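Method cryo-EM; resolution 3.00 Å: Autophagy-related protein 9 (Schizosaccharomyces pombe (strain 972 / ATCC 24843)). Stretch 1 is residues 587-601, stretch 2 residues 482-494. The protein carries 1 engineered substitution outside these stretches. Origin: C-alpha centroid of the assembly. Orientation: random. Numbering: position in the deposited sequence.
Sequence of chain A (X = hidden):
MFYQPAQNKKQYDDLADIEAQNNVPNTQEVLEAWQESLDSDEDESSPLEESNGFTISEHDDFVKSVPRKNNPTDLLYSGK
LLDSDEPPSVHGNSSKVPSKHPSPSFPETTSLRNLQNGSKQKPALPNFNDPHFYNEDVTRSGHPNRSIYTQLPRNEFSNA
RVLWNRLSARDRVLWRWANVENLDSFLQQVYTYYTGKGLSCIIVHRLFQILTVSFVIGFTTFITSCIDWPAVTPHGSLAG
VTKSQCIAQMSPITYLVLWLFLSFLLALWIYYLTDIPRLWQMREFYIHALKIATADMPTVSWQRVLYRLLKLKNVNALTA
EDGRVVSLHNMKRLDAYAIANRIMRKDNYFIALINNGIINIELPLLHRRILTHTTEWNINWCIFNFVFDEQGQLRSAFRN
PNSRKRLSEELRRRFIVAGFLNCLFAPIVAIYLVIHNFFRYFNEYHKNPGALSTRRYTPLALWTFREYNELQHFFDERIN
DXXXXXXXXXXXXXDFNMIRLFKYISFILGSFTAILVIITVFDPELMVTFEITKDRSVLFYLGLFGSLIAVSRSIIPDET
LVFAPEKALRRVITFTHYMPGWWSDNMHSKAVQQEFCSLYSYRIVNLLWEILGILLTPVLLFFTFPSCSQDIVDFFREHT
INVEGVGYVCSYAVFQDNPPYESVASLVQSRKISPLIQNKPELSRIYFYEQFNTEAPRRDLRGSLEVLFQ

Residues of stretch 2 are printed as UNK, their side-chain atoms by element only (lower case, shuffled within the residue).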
ATOM      1  N   MET A 587      15.300  15.144  21.063  1.00 34.72           N
ATOM      2  CA  MET A 587      14.073  14.674  21.687  1.00 34.72           C
ATOM      3  C   MET A 587      14.334  13.629  22.756  1.00 34.72           C
ATOM      4  O   MET A 587      13.421  13.296  23.515  1.00 34.72           O
ATOM      5  CB  MET A 587      13.125  14.123  20.623  1.00 34.72           C
ATOM      6  CG  MET A 587      12.690  15.171  19.620  1.00 34.72           C
ATOM      7  SD  MET A 587      11.543  14.560  18.384  1.00 34.72           S
ATOM      8  CE  MET A 587      10.171  14.111  19.420  1.00 34.72           C
ATOM      9  N   HIS A 588      15.551  13.114  22.831  1.00 35.44           N
ATOM     10  CA  HIS A 588      16.001  12.268  23.923  1.00 35.44           C
ATOM     11  C   HIS A 588      16.423  13.070  25.138  1.00 35.44           C
ATOM     12  O   HIS A 588      16.767  12.478  26.164  1.00 35.44           O
ATOM     13  CB  HIS A 588      17.184  11.431  23.455  1.00 35.44           C
ATOM     14  CG  HIS A 588      18.277  12.248  22.845  1.00 35.44           C
ATOM     15  ND1 HIS A 588      19.035  13.139  23.571  1.00 35.44           N
ATOM     16  CD2 HIS A 588      18.717  12.335  21.568  1.00 35.44           C
ATOM     17  CE1 HIS A 588      19.901  13.731  22.773  1.00 35.44           C
ATOM     18  NE2 HIS A 588      19.730  13.260  21.550  1.00 35.44           N
ATOM     19  N   SER A 589      16.407  14.393  25.045  1.00 32.86           N
ATOM     20  CA  SER A 589      17.117  15.221  25.998  1.00 32.86           C
ATOM     21  C   SER A 589      16.398  15.248  27.338  1.00 32.86           C
ATOM     22  O   SER A 589      15.266  14.790  27.483  1.00 32.86           O
ATOM     23  CB  SER A 589      17.270  16.637  25.453  1.00 32.86           C
ATOM     24  OG  SER A 589      18.209  17.374  26.208  1.00 32.86           O
ATOM     25  N   LYS A 590      17.095  15.786  28.330  1.00 30.69           N
ATOM     26  CA  LYS A 590      16.508  16.050  29.632  1.00 30.69           C
ATOM     27  C   LYS A 590      15.932  17.451  29.716  1.00 30.69           C
ATOM     28  O   LYS A 590      14.976  17.676  30.461  1.00 30.69           O
ATOM     29  CB  LYS A 590      17.562  15.859  30.724  1.00 30.69           C
ATOM     30  CG  LYS A 590      17.021  15.886  32.130  1.00 30.69           C
ATOM     31  CD  LYS A 590      16.150  14.688  32.401  1.00 30.69           C
ATOM     32  CE  LYS A 590      15.672  14.696  33.832  1.00 30.69           C
ATOM     33  NZ  LYS A 590      16.807  14.934  34.760  1.00 30.69           N
ATOM     34  N   ALA A 591      16.488  18.398  28.961  1.00 31.70           N
ATOM     35  CA  ALA A 591      15.914  19.735  28.908  1.00 31.70           C
ATOM     36  C   ALA A 591      14.533  19.713  28.271  1.00 31.70           C
ATOM     37  O   ALA A 591      13.628  20.442  28.702  1.00 31.70           O
ATOM     38  CB  ALA A 591      16.845  20.670  28.142  1.00 31.70           C
ATOM     39  N   VAL A 592      14.354  18.888  27.241  1.00 27.00           N
ATOM     40  CA  VAL A 592      13.036  18.724  26.645  1.00 27.00           C
ATOM     41  C   VAL A 592      12.054  18.192  27.672  1.00 27.00           C
ATOM     42  O   VAL A 592      10.893  18.608  27.716  1.00 27.00           O
ATOM     43  CB  VAL A 592      13.121  17.808  25.416  1.00 27.00           C
ATOM     44  CG1 VAL A 592      11.750  17.365  25.001  1.00 27.00           C
ATOM     45  CG2 VAL A 592      13.792  18.532  24.294  1.00 27.00           C
ATOM     46  N   GLN A 593      12.505  17.281  28.530  1.00 26.18           N
ATOM     47  CA  GLN A 593      11.614  16.756  29.553  1.00 26.18           C
ATOM     48  C   GLN A 593      11.307  17.805  30.608  1.00 26.18           C
ATOM     49  O   GLN A 593      10.192  17.855  31.130  1.00 26.18           O
ATOM     50  CB  GLN A 593      12.214  15.518  30.199  1.00 26.18           C
ATOM     51  CG  GLN A 593      11.236  14.755  31.048  1.00 26.18           C
ATOM     52  CD  GLN A 593      11.696  14.618  32.471  1.00 26.18           C
ATOM     53  OE1 GLN A 593      12.703  15.200  32.865  1.00 26.18           O
ATOM     54  NE2 GLN A 593      10.960  13.849  33.258  1.00 26.18           N
ATOM     55  N   GLN A 594      12.277  18.657  30.933  1.00 31.01           N
ATOM     56  CA  GLN A 594      12.002  19.742  31.870  1.00 31.01           C
ATOM     57  C   GLN A 594      10.945  20.685  31.313  1.00 31.01           C
ATOM     58  O   GLN A 594      10.026  21.098  32.029  1.00 31.01           O
ATOM     59  CB  GLN A 594      13.286  20.503  32.182  1.00 31.01           C
ATOM     60  CG  GLN A 594      14.384  19.658  32.789  1.00 31.01           C
ATOM     61  CD  GLN A 594      14.176  19.399  34.260  1.00 31.01           C
ATOM     62  OE1 GLN A 594      13.922  20.320  35.033  1.00 31.01           O
ATOM     63  NE2 GLN A 594      14.280  18.140  34.659  1.00 31.01           N
ATOM     64  N   GLU A 595      11.043  21.014  30.027  1.00 27.18           N
ATOM     65  CA  GLU A 595      10.035  21.871  29.417  1.00 27.18           C
ATOM     66  C   GLU A 595       8.671  21.189  29.400  1.00 27.18           C
ATOM     67  O   GLU A 595       7.656  21.785  29.785  1.00 27.18           O
ATOM     68  CB  GLU A 595      10.453  22.259  28.005  1.00 27.18           C
ATOM     69  CG  GLU A 595       9.652  23.420  27.456  1.00 27.18           C
ATOM     70  CD  GLU A 595       9.825  23.595  25.971  1.00 27.18           C
ATOM     71  OE1 GLU A 595      10.435  22.712  25.346  1.00 27.18           O
ATOM     72  OE2 GLU A 595       9.347  24.612  25.429  1.00 27.18           O
ATOM     73  N   PHE A 596       8.625  19.930  28.966  1.00 21.19           N
ATOM     74  CA  PHE A 596       7.351  19.235  28.913  1.00 21.19           C
ATOM     75  C   PHE A 596       6.738  19.070  30.293  1.00 21.19           C
ATOM     76  O   PHE A 596       5.516  19.012  30.418  1.00 21.19           O
ATOM     77  CB  PHE A 596       7.509  17.874  28.255  1.00 21.19           C
ATOM     78  CG  PHE A 596       6.219  17.141  28.100  1.00 21.19           C
ATOM     79  CD1 PHE A 596       5.853  16.164  28.997  1.00 21.19           C
ATOM     80  CD2 PHE A 596       5.361  17.444  27.068  1.00 21.19           C
ATOM     81  CE1 PHE A 596       4.667  15.501  28.857  1.00 21.19           C
ATOM     82  CE2 PHE A 596       4.177  16.783  26.930  1.00 21.19           C
ATOM     83  CZ  PHE A 596       3.830  15.809  27.821  1.00 21.19           C
ATOM     84  N   CYS A 597       7.554  18.989  31.336  1.00 22.37           N
ATOM     85  CA  CYS A 597       7.003  18.960  32.679  1.00 22.37           C
ATOM     86  C   CYS A 597       6.632  20.344  33.181  1.00 22.37           C
ATOM     87  O   CYS A 597       5.904  20.455  34.170  1.00 22.37           O
ATOM     88  CB  CYS A 597       7.982  18.298  33.643  1.00 22.37           C
ATOM     89  SG  CYS A 597       7.881  16.502  33.663  1.00 22.37           S
ATOM     90  N   SER A 598       7.125  21.399  32.535  1.00 20.16           N
ATOM     91  CA  SER A 598       6.534  22.709  32.764  1.00 20.16           C
ATOM     92  C   SER A 598       5.154  22.806  32.128  1.00 20.16           C
ATOM     93  O   SER A 598       4.288  23.524  32.636  1.00 20.16           O
ATOM     94  CB  SER A 598       7.429  23.810  32.214  1.00 20.16           C
ATOM     95  OG  SER A 598       7.217  23.970  30.827  1.00 20.16           O
ATOM     96  N   LEU A 599       4.935  22.101  31.018  1.00 17.00           N
ATOM     97  CA  LEU A 599       3.609  22.070  30.402  1.00 17.00           C
ATOM     98  C   LEU A 599       2.665  21.091  31.086  1.00 17.00           C
ATOM     99  O   LEU A 599       1.458  21.326  31.115  1.00 17.00           O
ATOM    100  CB  LEU A 599       3.715  21.696  28.929  1.00 17.00           C
ATOM    101  CG  LEU A 599       4.379  22.680  27.978  1.00 17.00           C
ATOM    102  CD1 LEU A 599       4.839  21.941  26.759  1.00 17.00           C
ATOM    103  CD2 LEU A 599       3.402  23.754  27.598  1.00 17.00           C
ATOM    104  N   TYR A 600       3.187  20.001  31.628  1.00 18.24           N
ATOM    105  CA  TYR A 600       2.409  18.891  32.173  1.00 18.24           C
ATOM    106  C   TYR A 600       2.734  18.796  33.655  1.00 18.24           C
ATOM    107  O   TYR A 600       3.624  18.046  34.051  1.00 18.24           O
ATOM    108  CB  TYR A 600       2.769  17.635  31.422  1.00 18.24           C
ATOM    109  CG  TYR A 600       2.133  16.345  31.853  1.00 18.24           C
ATOM    110  CD1 TYR A 600       0.816  16.072  31.568  1.00 18.24           C
ATOM    111  CD2 TYR A 600       2.877  15.366  32.467  1.00 18.24           C
ATOM    112  CE1 TYR A 600       0.249  14.886  31.926  1.00 18.24           C
ATOM    113  CE2 TYR A 600       2.318  14.179  32.828  1.00 18.24           C
ATOM    114  CZ  TYR A 600       1.004  13.944  32.558  1.00 18.24           C
ATOM    115  OH  TYR A 600       0.439  12.753  32.924  1.00 18.24           O
ATOM    116  N   SER A 601       2.014  19.551  34.475  1.00 22.05           N
ATOM    117  CA  SER A 601       2.394  19.765  35.861  1.00 22.05           C
ATOM    118  C   SER A 601       1.580  18.873  36.784  1.00 22.05           C
ATOM    119  O   SER A 601       0.754  18.075  36.350  1.00 22.05           O
ATOM    120  CB  SER A 601       2.213  21.230  36.245  1.00 22.05           C
ATOM    121  OG  SER A 601       3.092  22.066  35.521  1.00 22.05           O
ATOM    122  N   UNK A 482      -4.201  11.622  25.462  1.00 17.03           N
ATOM    123  CA  UNK A 482      -2.771  11.862  25.509  1.00 17.03           C
ATOM    124  C   UNK A 482      -2.177  11.714  26.894  1.00 17.03           C
ATOM    125  O   UNK A 482      -0.952  11.745  27.024  1.00 17.03           O
ATOM    126  o   UNK A 482      -1.369  13.813  25.728  1.00 17.03           O
ATOM    127  c   UNK A 482      -2.452  13.271  25.007  1.00 17.03           C
ATOM    128  N   UNK A 483      -2.999  11.572  27.929  1.00 17.26           N
ATOM    129  CA  UNK A 483      -2.463  11.497  29.278  1.00 17.26           C
ATOM    130  C   UNK A 483      -1.737  10.186  29.522  1.00 17.26           C
ATOM    131  O   UNK A 483      -0.769  10.154  30.282  1.00 17.26           O
ATOM    132  c   UNK A 483      -3.062  14.057  30.903  1.00 17.26           C
ATOM    133  c   UNK A 483      -3.978  13.117  30.492  1.00 17.26           C
ATOM    134  c   UNK A 483      -4.715  15.733  30.869  1.00 17.26           C
ATOM    135  o   UNK A 483      -5.082  17.038  31.056  1.00 17.26           O
ATOM    136  c   UNK A 483      -5.642  14.819  30.469  1.00 17.26           C
ATOM    137  c   UNK A 483      -3.575  11.684  30.297  1.00 17.26           C
ATOM    138  c   UNK A 483      -5.274  13.522  30.281  1.00 17.26           C
ATOM    139  c   UNK A 483      -3.426  15.355  31.090  1.00 17.26           C
ATOM    140  N   UNK A 484      -2.176   9.100  28.885  1.00 17.59           N
ATOM    141  CA  UNK A 484      -1.440   7.846  28.991  1.00 17.59           C
ATOM    142  C   UNK A 484      -0.044   7.986  28.403  1.00 17.59           C
ATOM    143  O   UNK A 484       0.951   7.590  29.020  1.00 17.59           O
ATOM    144  c   UNK A 484      -2.209   6.733  28.287  1.00 17.59           C
ATOM    145  N   UNK A 485       0.046   8.571  27.211  1.00 17.31           N
ATOM    146  CA  UNK A 485       1.338   8.778  26.578  1.00 17.31           C
ATOM    147  C   UNK A 485       2.216   9.708  27.398  1.00 17.31           C
ATOM    148  O   UNK A 485       3.425   9.496  27.504  1.00 17.31           O
ATOM    149  c   UNK A 485       1.142   9.327  25.172  1.00 17.31           C
ATOM    150  N   UNK A 486       1.631  10.750  27.992  1.00 16.73           N
ATOM    151  CA  UNK A 486       2.438  11.688  28.763  1.00 16.73           C
ATOM    152  C   UNK A 486       2.937  11.061  30.056  1.00 16.73           C
ATOM    153  O   UNK A 486       4.090  11.275  30.455  1.00 16.73           O
ATOM    154  c   UNK A 486       1.633  12.945  29.054  1.00 16.73           C
ATOM    155  N   UNK A 487       2.083  10.290  30.729  1.00 18.45           N
ATOM    156  CA  UNK A 487       2.507   9.601  31.938  1.00 18.45           C
ATOM    157  C   UNK A 487       3.600   8.599  31.632  1.00 18.45           C
ATOM    158  O   UNK A 487       4.531   8.424  32.423  1.00 18.45           O
ATOM    159  o   UNK A 487       0.223   9.793  32.704  1.00 18.45           O
ATOM    160  c   UNK A 487       1.315   8.903  32.585  1.00 18.45           C
ATOM    161  N   UNK A 488       3.505   7.927  30.485  1.00 20.70           N
ATOM    162  CA  UNK A 488       4.570   7.031  30.068  1.00 20.70           C
ATOM    163  C   UNK A 488       5.858   7.796  29.815  1.00 20.70           C
ATOM    164  O   UNK A 488       6.927   7.401  30.285  1.00 20.70           O
ATOM    165  c   UNK A 488       6.613   3.636  28.575  1.00 20.70           C
ATOM    166  c   UNK A 488       5.132   5.250  28.371  1.00 20.70           C
ATOM    167  n   UNK A 488       5.812   4.440  29.250  1.00 20.70           N
ATOM    168  c   UNK A 488       5.551   4.900  27.132  1.00 20.70           C
ATOM    169  c   UNK A 488       4.142   6.271  28.821  1.00 20.70           C
ATOM    170  n   UNK A 488       6.473   3.897  27.288  1.00 20.70           N
ATOM    171  N   UNK A 489       5.770   8.908  29.087  1.00 21.07           N
ATOM    172  CA  UNK A 489       6.970   9.649  28.716  1.00 21.07           C
ATOM    173  C   UNK A 489       7.718  10.153  29.936  1.00 21.07           C
ATOM    174  O   UNK A 489       8.943  10.033  30.015  1.00 21.07           O
ATOM    175  c   UNK A 489       7.693  13.035  28.279  1.00 21.07           C
ATOM    176  c   UNK A 489       9.805  13.598  27.399  1.00 21.07           C
ATOM    177  c   UNK A 489       9.876  12.388  26.776  1.00 21.07           C
ATOM    178  c   UNK A 489       8.719  13.927  28.151  1.00 21.07           C
ATOM    179  c   UNK A 489       7.738  11.806  27.660  1.00 21.07           C
ATOM    180  o   UNK A 489      10.838  14.489  27.268  1.00 21.07           O
ATOM    181  c   UNK A 489       6.612  10.819  27.807  1.00 21.07           C
ATOM    182  c   UNK A 489       8.850  11.504  26.906  1.00 21.07           C
ATOM    183  N   UNK A 490       7.011  10.731  30.899  1.00 21.12           N
ATOM    184  CA  UNK A 490       7.711  11.383  32.003  1.00 21.12           C
ATOM    185  C   UNK A 490       8.408  10.369  32.901  1.00 21.12           C
ATOM    186  O   UNK A 490       9.133  10.746  33.825  1.00 21.12           O
ATOM    187  c   UNK A 490       6.765  12.264  32.833  1.00 21.12           C
ATOM    188  c   UNK A 490       6.259  13.409  31.997  1.00 21.12           C
ATOM    189  c   UNK A 490       5.627  11.444  33.364  1.00 21.12           C
ATOM    190  N   UNK A 491       8.208   9.080  32.641  1.00 23.17           N
ATOM    191  CA  UNK A 491       8.820   8.041  33.454  1.00 23.17           C
ATOM    192  C   UNK A 491      10.050   7.422  32.810  1.00 23.17           C
ATOM    193  O   UNK A 491      10.699   6.581  33.432  1.00 23.17           O
ATOM    194  o   UNK A 491       7.587   6.143  32.615  1.00 23.17           O
ATOM    195  c   UNK A 491       7.804   6.943  33.757  1.00 23.17           C
ATOM    196  N   UNK A 492      10.391   7.814  31.590  1.00 25.59           N
ATOM    197  CA  UNK A 492      11.518   7.234  30.877  1.00 25.59           C
ATOM    198  C   UNK A 492      12.849   7.833  31.282  1.00 25.59           C
ATOM    199  O   UNK A 492      13.837   7.612  30.580  1.00 25.59           O
ATOM    200  o   UNK A 492      10.334   4.634  28.123  1.00 25.59           O
ATOM    201  c   UNK A 492      10.038   6.870  28.841  1.00 25.59           C
ATOM    202  c   UNK A 492       9.920   5.387  28.993  1.00 25.59           C
ATOM    203  n   UNK A 492       9.345   4.950  30.099  1.00 25.59           N
ATOM    204  c   UNK A 492      11.337   7.402  29.372  1.00 25.59           C
ATOM    205  N   UNK A 493      12.909   8.574  32.383  1.00 28.24           N
ATOM    206  CA  UNK A 493      14.129   9.255  32.810  1.00 28.24           C
ATOM    207  C   UNK A 493      14.472   8.847  34.236  1.00 28.24           C
ATOM    208  O   UNK A 493      14.342   9.647  35.169  1.00 28.24           O
ATOM    209  c   UNK A 493      13.973  10.768  32.704  1.00 28.24           C
ATOM    210  c   UNK A 493      14.748  12.217  29.339  1.00 28.24           C
ATOM    211  c   UNK A 493      13.818  11.251  31.302  1.00 28.24           C
ATOM    212  c   UNK A 493      13.539  12.121  28.714  1.00 28.24           C
ATOM    213  c   UNK A 493      14.886  11.781  30.625  1.00 28.24           C
ATOM    214  c   UNK A 493      12.470  11.591  29.372  1.00 28.24           C
ATOM    215  c   UNK A 493      12.608  11.159  30.655  1.00 28.24           C
ATOM    216  N   UNK A 494      14.925   7.615  34.436  1.00 36.50           N
ATOM    217  CA  UNK A 494      15.276   7.164  35.781  1.00 36.50           C
ATOM    218  C   UNK A 494      16.662   7.656  36.174  1.00 36.50           C
ATOM    219  O   UNK A 494      17.439   8.140  35.353  1.00 36.50           O
ATOM    220  c   UNK A 494      15.675   5.412  34.255  1.00 36.50           C
ATOM    221  c   UNK A 494      15.154   6.560  33.438  1.00 36.50           C
ATOM    222  c   UNK A 494      15.241   5.643  35.645  1.00 36.50           C
TER

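Position 482 carries one carbon and one oxygen, a hydroxymethyl group that reaches nothing on stretch 1 and is hydrogen-bonded elsewhere in the structure; it is Ser482. Position 483 opens the helix with one carbon followed by a six-carbon ring bearing an oxygen, which defines Tyr483. Its CA-to-CB bond points sideways, but the ring end comes nearer, and its CD1 edge lies 3.6 Å from Tyr600 CE1. Positions 484 and 485 each hold a single side-chain carbon and touch nothing on stretch 1, the first pointing away and the second out of reach: Ala484 and Ala485. Position 486 also has one carbon, but here it points toward stretch 1, with CB 3.7 Å from Tyr600 CZ and 3.8 Å from Phe596 CZ. This is Ala486, whose methyl sits over one face of the Tyr600 ring, 3.8 Å from CB to the ring centroid, in a CH-pi contact.

At 487, one carbon and one oxygen again indicate a serine. The oxygen of Ser487 does double duty: Tyr600 OH donates to Ser487 OG at 3.0 Å, while Ser487 OG donates to Tyr483 O, one turn back, at 2.6 Å. Position 488 has one carbon and a five-membered ring of three carbons and two nitrogens; this is His488, exposed and out of reach of stretch 1. Position 489 shows one carbon, then a six-carbon ring with one oxygen, directed toward stretch 1, and is therefore Tyr489. Its ring edge meets the face of Phe596 in an offset edge-to-face pair, planes at 90° and centroids of the two rings 5.3 Å apart. Tyr489 OH packs 3.3 Å from Gln593 CA, and although it lies 3.5 Å from Gln593 N, the poor angle rules out a hydrogen bond.

Position 490 has three carbons, branched at the first, and faces stretch 1: Val490. Its CG1 lies 3.9 Å from both Cys597 SG and Tyr600 CD2, and 4.1 Å from Phe596 CD1. Position 491, one carbon and one oxygen, points away; Ser491 OG instead donates to His488 O at 2.7 Å. At 492 three carbons end in one oxygen and one nitrogen, an amide whose end leads away from stretch 1. This is Gln492, which closes a type I turn begun at Tyr489. Position 493 has one carbon and an unsubstituted six-carbon ring, hence Phe493. Gln593 CG lies over one face of this ring, 4.1 Å from its centroid, and Phe493 CE1 approaches Ser589 O to 3.2 Å. Position 494, three carbons closing onto the backbone nitrogen, is Pro494, out of reach.

The contact is chiefly apolar and aromatic. The helices cross at 137° with axes 11.7 Å apart at closest approach, a gap bridged by large side chains. Ala486, Tyr489 and Val490 engage Phe596, while Phe493 beyond the turn packs against Lys590 and Gln593. At the other end, Tyr600 lies against Ala486 and anchors its hydroxyl on Ser487, the sole hydrogen bond between the stretches.

Stretch 2 482-494: SYAAASHYVSQFP
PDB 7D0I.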